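PDB 4L8K: putative peptidase, which probably hydrolyses peptide bonds as a serine peptidase of family S41. Local coordinates for residues Gly108-Lys113 with Asn135-Met140; Phe152-Asn157 with Val213-Asn218. All blocks are in the same frame, centred on the assembly; numbering follows the deposited sequence.

Interaction 1 of 2, residues Gly108-Lys113 with Asn135-Met140; sequences GGMKYK and NNLDYM
Met140 lays its CG over one face of the Tyr112 ring, 4.0 Å from the ring centroid and 21° off the normal, a CH-pi contact displaced toward the rim. CB of Tyr112 points toward the helix, and CG stands between the backbone N and the carbonyl carbon. Met110, like Met140 a selenomethionine, packs beside this pair. Met110 SE meets Met140 CE at 3.9 Å and Leu137 CD2 at 4.0 Å, the side chains crossing at about a right angle in both cases. The bend at chi3 (-53°) carries Met110 CE to the helix backbone, 3.7 Å from Asn136 O. One turn earlier in the helix than Met140, Asn136 OD1 lies 3.6 Å from Gly108 CA, where a side chain on the glycine would collide with it; this oxygen is hydrogen-bonded by Gly133 N. No hydrogen bond spans the two segments, so apolar surface carries the contact. Val123, on the neighbouring strand, is touched by Met110, Tyr112 and Met140 alike. The short axes of strand 110-113 and helix 135-140 run only 12° apart, the near-parallel layering of helix on sheet that characterises an alpha/beta fold, here in the ClpP/crotonase clan.

Interaction 2 of 2, residues Phe152-Asn157 with Val213-Asn218; sequences FDVRDN and VIVLTN
Phe152 and Asp153 pair with Val215 and Leu216 as neighbouring parallel strands in the mixed sheet of the ClpP/crotonase-type fold. Phe152 N gives its hydrogen to Ile214 O (2.8 Å), Leu216 N donates to Phe152 O, and Leu216 O accepts from Val154 N (3.1 Å). Past this point the first strand gives way to a type II turn, Val154 to Asn157, within a sequence resembling the D-x-R-x-N signature of S41 peptidases. Asp153 organises its start. With CG anti to the backbone N (chi1 -171°), Asp153 OD1 accepts from Arg155 N on the anti side, an Asx turn, and from Arg155 NE on the syn side at 2.9 Å, the two donors arriving from opposite faces of the carboxylate. Asp153 OD2 holds Arg155 NH2 at 2.8 Å in a side-on salt bridge and also bonds Tyr122 OH. Leu216 CD1 covers one face of the guanidinium, 3.8 Å from Arg155 NH2, while Asp300 shares NH2 and Asn90 O takes NH1. An alanine at Asp153 would probably leave Arg155 N and NE without this acceptor and Tyr122 OH without its partner, the buried guanidinium held less firmly, by Asp300 and Asn90 O. Farther on, Ser221 OG is hydrogen-bonded to both Val154 O and Asn218 N. The Asn218 amide braces the turn from the second segment: Asn218 OD1 accepts from Asp156 N (2.9 Å), and Asn218 ND2 donates to the anti side of Asp156 OD1 (2.9 Å), with the amide and carboxylate planes 39° apart.

After N-terminal helices and the edge strand 105-107, the chain lays down strand 110-115, turns back through strand 120-125 and enters helix 134-143, where interaction 1 closes a loop of 21 residues. Strand 149-153 comes next, parallel to 120-125, making the helix the connection of a beta-alpha-beta unit. Interaction 2 opens on that strand and closes at strand 213-217 after an excursion of 55 residues. The two contacts therefore stand in series, neither nested nor crossed, with centres about 15 Å apart. Strand 120-125 lies between them in the sheet, touching both. One contact packs a covering helix on the sheet, the other joins two strands within it.

Interaction 1 of 2, residues Gly108-Lys113 with Asn135-Met140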
loop_
_atom_site.group_PDB
_atom_site.type_symbol
_atom_site.label_atom_id
_atom_site.label_comp_id
_atom_site.label_asym_id
_atom_site.label_seq_id
_atom_site.Cartn_x
_atom_site.Cartn_y
_atom_site.Cartn_z
ATOM N N GLY A 108 -11.234 -3.648 17.626
ATOM C CA GLY A 108 -10.102 -2.761 17.397
ATOM C C GLY A 108 -10.371 -1.950 16.145
ATOM O O GLY A 108 -11.467 -1.414 15.986
ATOM N N GLY A 109 -9.415 -1.940 15.220
ATOM C CA GLY A 109 -9.534 -1.237 13.949
ATOM C C GLY A 109 -10.302 -2.004 12.883
ATOM O O GLY A 109 -10.407 -1.538 11.754
HETATM N N MSE A 110 -10.861 -3.176 13.218
HETATM C CA MSE A 110 -11.642 -3.995 12.272
HETATM C C MSE A 110 -13.151 -3.843 12.436
HETATM O O MSE A 110 -13.676 -3.805 13.561
HETATM C CB MSE A 110 -11.331 -5.499 12.417
HETATM C CG MSE A 110 -9.922 -5.882 12.023
HETATM SE SE MSE A 110 -9.598 -7.812 12.317
HETATM C CE MSE A 110 -10.136 -8.004 14.227
ATOM N N LYS A 111 -13.840 -3.846 11.285
ATOM C CA LYS A 111 -15.286 -3.934 11.159
ATOM C C LYS A 111 -15.518 -5.297 10.560
ATOM O O LYS A 111 -14.844 -5.641 9.571
ATOM C CB LYS A 111 -15.899 -2.833 10.274
ATOM C CG LYS A 111 -15.747 -1.421 10.787
ATOM C CD LYS A 111 -16.417 -0.485 9.790
ATOM C CE LYS A 111 -16.381 0.964 10.205
ATOM N NZ LYS A 111 -16.937 1.822 9.104
ATOM N N TYR A 112 -16.400 -6.123 11.166
ATOM C CA TYR A 112 -16.559 -7.455 10.602
ATOM C C TYR A 112 -18.000 -7.939 10.669
ATOM O O TYR A 112 -18.761 -7.562 11.554
ATOM C CB TYR A 112 -15.564 -8.460 11.213
ATOM C CG TYR A 112 -15.782 -8.810 12.671
ATOM C CD1 TYR A 112 -15.295 -7.986 13.693
ATOM C CD2 TYR A 112 -16.380 -10.013 13.037
ATOM C CE1 TYR A 112 -15.464 -8.326 15.046
ATOM C CE2 TYR A 112 -16.538 -10.372 14.383
ATOM C CZ TYR A 112 -16.075 -9.530 15.384
ATOM O OH TYR A 112 -16.257 -9.909 16.701
ATOM N N LYS A 113 -18.379 -8.752 9.691
ATOM C CA LYS A 113 -19.732 -9.286 9.567
ATOM C C LYS A 113 -19.766 -10.519 8.665
ATOM O O LYS A 113 -19.052 -10.574 7.666
ATOM C CB LYS A 113 -20.652 -8.192 8.974
ATOM C CG LYS A 113 -22.132 -8.487 9.082
ATOM C CD LYS A 113 -22.943 -7.415 8.437
ATOM C CE LYS A 113 -24.412 -7.696 8.531
ATOM N NZ LYS A 113 -25.198 -6.499 8.121
ATOM N N ASN A 135 -6.617 -10.768 20.977
ATOM C CA ASN A 135 -7.976 -11.190 21.343
ATOM C C ASN A 135 -8.962 -10.750 20.266
ATOM O O ASN A 135 -9.783 -11.557 19.857
ATOM C CB ASN A 135 -8.382 -10.672 22.731
ATOM C CG ASN A 135 -7.615 -11.300 23.875
ATOM O OD1 ASN A 135 -7.120 -12.406 23.810
ATOM N ND2 ASN A 135 -7.527 -10.619 24.974
ATOM N N ASN A 136 -8.822 -9.517 19.745
ATOM C CA ASN A 136 -9.637 -9.003 18.632
ATOM C C ASN A 136 -9.656 -9.999 17.470
ATOM O O ASN A 136 -10.731 -10.367 16.969
ATOM C CB ASN A 136 -9.082 -7.659 18.115
ATOM C CG ASN A 136 -9.218 -6.485 19.010
ATOM O OD1 ASN A 136 -8.407 -5.562 18.922
ATOM N ND2 ASN A 136 -10.276 -6.443 19.842
ATOM N N LEU A 137 -8.443 -10.456 17.064
ATOM C CA LEU A 137 -8.277 -11.416 15.977
ATOM C C LEU A 137 -8.901 -12.768 16.325
ATOM O O LEU A 137 -9.644 -13.298 15.503
ATOM C CB LEU A 137 -6.791 -11.577 15.585
ATOM C CG LEU A 137 -6.189 -10.399 14.820
ATOM C CD1 LEU A 137 -4.663 -10.373 14.955
ATOM C CD2 LEU A 137 -6.657 -10.359 13.342
ATOM N N ASP A 138 -8.644 -13.300 17.539
ATOM C CA ASP A 138 -9.215 -14.580 17.974
ATOM C C ASP A 138 -10.747 -14.561 17.974
ATOM O O ASP A 138 -11.359 -15.537 17.537
ATOM C CB ASP A 138 -8.705 -14.969 19.371
ATOM C CG ASP A 138 -7.288 -15.519 19.399
ATOM O OD1 ASP A 138 -6.693 -15.687 18.308
ATOM O OD2 ASP A 138 -6.771 -15.769 20.510
ATOM N N TYR A 139 -11.355 -13.448 18.423
ATOM C CA TYR A 139 -12.813 -13.279 18.472
ATOM C C TYR A 139 -13.438 -13.172 17.076
ATOM O O TYR A 139 -14.506 -13.749 16.841
ATOM C CB TYR A 139 -13.198 -12.072 19.329
ATOM C CG TYR A 139 -13.277 -12.446 20.793
ATOM C CD1 TYR A 139 -14.292 -13.281 21.268
ATOM C CD2 TYR A 139 -12.320 -12.005 21.701
ATOM C CE1 TYR A 139 -14.340 -13.678 22.603
ATOM C CE2 TYR A 139 -12.374 -12.377 23.049
ATOM C CZ TYR A 139 -13.388 -13.211 23.491
ATOM O OH TYR A 139 -13.479 -13.565 24.806
HETATM N N MSE A 140 -12.758 -12.468 16.154
HETATM C CA MSE A 140 -13.215 -12.307 14.778
HETATM C C MSE A 140 -13.199 -13.687 14.094
HETATM O O MSE A 140 -14.202 -14.073 13.491
HETATM C CB MSE A 140 -12.371 -11.233 14.045
HETATM C CG MSE A 140 -12.694 -11.053 12.552
HETATM SE SE MSE A 140 -11.693 -12.348 11.461
HETATM C CE MSE A 140 -9.834 -11.617 11.750
#

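Interaction 2 of 2, residues Phe152-Asn157 with Val213-Asn218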
loop_
_atom_site.group_PDB
_atom_site.type_symbol
_atom_site.label_atom_id
_atom_site.label_comp_id
_atom_site.label_asym_id
_atom_site.label_seq_id
_atom_site.Cartn_x
_atom_site.Cartn_y
_atom_site.Cartn_z
ATOM N N PHE A 152 -10.862 -10.351 3.314
ATOM C CA PHE A 152 -10.083 -9.395 4.103
ATOM C C PHE A 152 -9.893 -8.140 3.232
ATOM O O PHE A 152 -9.061 -8.101 2.335
ATOM C CB PHE A 152 -8.748 -9.995 4.615
ATOM C CG PHE A 152 -8.226 -9.253 5.826
ATOM C CD1 PHE A 152 -7.500 -8.068 5.680
ATOM C CD2 PHE A 152 -8.514 -9.700 7.116
ATOM C CE1 PHE A 152 -7.043 -7.364 6.805
ATOM C CE2 PHE A 152 -8.055 -9.003 8.239
ATOM C CZ PHE A 152 -7.317 -7.844 8.076
ATOM N N ASP A 153 -10.724 -7.150 3.451
ATOM C CA ASP A 153 -10.762 -5.945 2.614
ATOM C C ASP A 153 -9.869 -4.837 3.175
ATOM O O ASP A 153 -10.151 -4.276 4.246
ATOM C CB ASP A 153 -12.239 -5.479 2.501
ATOM C CG ASP A 153 -12.559 -4.377 1.509
ATOM O OD1 ASP A 153 -11.620 -3.851 0.870
ATOM O OD2 ASP A 153 -13.748 -4.047 1.364
ATOM N N VAL A 154 -8.804 -4.501 2.416
ATOM C CA VAL A 154 -7.855 -3.425 2.782
ATOM C C VAL A 154 -7.859 -2.307 1.702
ATOM O O VAL A 154 -6.871 -1.587 1.547
ATOM C CB VAL A 154 -6.415 -3.937 3.079
ATOM C CG1 VAL A 154 -6.373 -4.766 4.363
ATOM C CG2 VAL A 154 -5.812 -4.687 1.884
ATOM N N ARG A 155 -8.967 -2.169 0.963
ATOM C CA ARG A 155 -9.114 -1.086 -0.001
ATOM C C ARG A 155 -9.184 0.230 0.762
ATOM O O ARG A 155 -9.764 0.260 1.852
ATOM C CB ARG A 155 -10.385 -1.261 -0.847
ATOM C CG ARG A 155 -10.312 -2.419 -1.834
ATOM C CD ARG A 155 -11.628 -2.599 -2.590
ATOM N NE ARG A 155 -12.707 -3.020 -1.691
ATOM C CZ ARG A 155 -13.999 -3.028 -1.999
ATOM N NH1 ARG A 155 -14.411 -2.592 -3.187
ATOM N NH2 ARG A 155 -14.894 -3.455 -1.116
ATOM N N ASP A 156 -8.573 1.298 0.227
ATOM C CA ASP A 156 -8.531 2.617 0.852
ATOM C C ASP A 156 -7.738 2.615 2.176
ATOM O O ASP A 156 -7.947 3.484 3.006
ATOM C CB ASP A 156 -9.938 3.197 1.048
ATOM C CG ASP A 156 -10.457 3.928 -0.173
ATOM O OD1 ASP A 156 -10.017 3.596 -1.302
ATOM O OD2 ASP A 156 -11.298 4.823 -0.005
ATOM N N ASN A 157 -6.816 1.663 2.352
ATOM C CA ASN A 157 -5.993 1.610 3.547
ATOM C C ASN A 157 -4.596 2.108 3.166
ATOM O O ASN A 157 -3.827 1.396 2.530
ATOM C CB ASN A 157 -5.985 0.191 4.153
ATOM C CG ASN A 157 -5.232 0.049 5.467
ATOM O OD1 ASN A 157 -4.288 0.799 5.766
ATOM N ND2 ASN A 157 -5.602 -0.969 6.260
ATOM N N VAL A 213 -9.039 -17.373 1.514
ATOM C CA VAL A 213 -9.073 -15.940 1.837
ATOM C C VAL A 213 -9.031 -15.139 0.560
ATOM O O VAL A 213 -8.157 -15.383 -0.291
ATOM C CB VAL A 213 -7.887 -15.488 2.778
ATOM C CG1 VAL A 213 -7.907 -13.984 3.071
ATOM C CG2 VAL A 213 -7.865 -16.261 4.076
ATOM N N ILE A 214 -9.903 -14.122 0.458
ATOM C CA ILE A 214 -9.824 -13.157 -0.629
ATOM C C ILE A 214 -9.391 -11.827 -0.018
ATOM O O ILE A 214 -10.095 -11.303 0.833
ATOM C CB ILE A 214 -11.087 -12.990 -1.528
ATOM C CG1 ILE A 214 -11.752 -14.360 -1.926
ATOM C CG2 ILE A 214 -10.765 -12.107 -2.738
ATOM C CD1 ILE A 214 -10.929 -15.323 -2.767
ATOM N N VAL A 215 -8.230 -11.306 -0.422
ATOM C CA VAL A 215 -7.723 -10.000 0.023
ATOM C C VAL A 215 -8.157 -8.982 -1.040
ATOM O O VAL A 215 -7.898 -9.188 -2.226
ATOM C CB VAL A 215 -6.185 -9.973 0.319
ATOM C CG1 VAL A 215 -5.685 -8.545 0.608
ATOM C CG2 VAL A 215 -5.826 -10.905 1.479
ATOM N N LEU A 216 -8.882 -7.932 -0.631
ATOM C CA LEU A 216 -9.364 -6.915 -1.571
ATOM C C LEU A 216 -8.452 -5.712 -1.558
ATOM O O LEU A 216 -8.130 -5.196 -0.490
ATOM C CB LEU A 216 -10.821 -6.479 -1.272
ATOM C CG LEU A 216 -11.914 -7.561 -1.138
ATOM C CD1 LEU A 216 -13.291 -6.913 -1.157
ATOM C CD2 LEU A 216 -11.855 -8.617 -2.280
ATOM N N THR A 217 -7.985 -5.289 -2.744
ATOM C CA THR A 217 -7.068 -4.160 -2.873
ATOM C C THR A 217 -7.534 -3.148 -3.932
ATOM O O THR A 217 -8.289 -3.490 -4.844
ATOM C CB THR A 217 -5.624 -4.646 -3.232
ATOM O OG1 THR A 217 -5.623 -5.278 -4.501
ATOM C CG2 THR A 217 -5.038 -5.588 -2.210
ATOM N N ASN A 218 -7.062 -1.912 -3.806
ATOM C CA ASN A 218 -7.279 -0.857 -4.786
ATOM C C ASN A 218 -6.044 0.044 -4.778
ATOM O O ASN A 218 -5.141 -0.196 -3.986
ATOM C CB ASN A 218 -8.608 -0.082 -4.583
ATOM C CG ASN A 218 -8.725 0.757 -3.343
ATOM O OD1 ASN A 218 -7.830 0.812 -2.499
ATOM N ND2 ASN A 218 -9.857 1.412 -3.203
#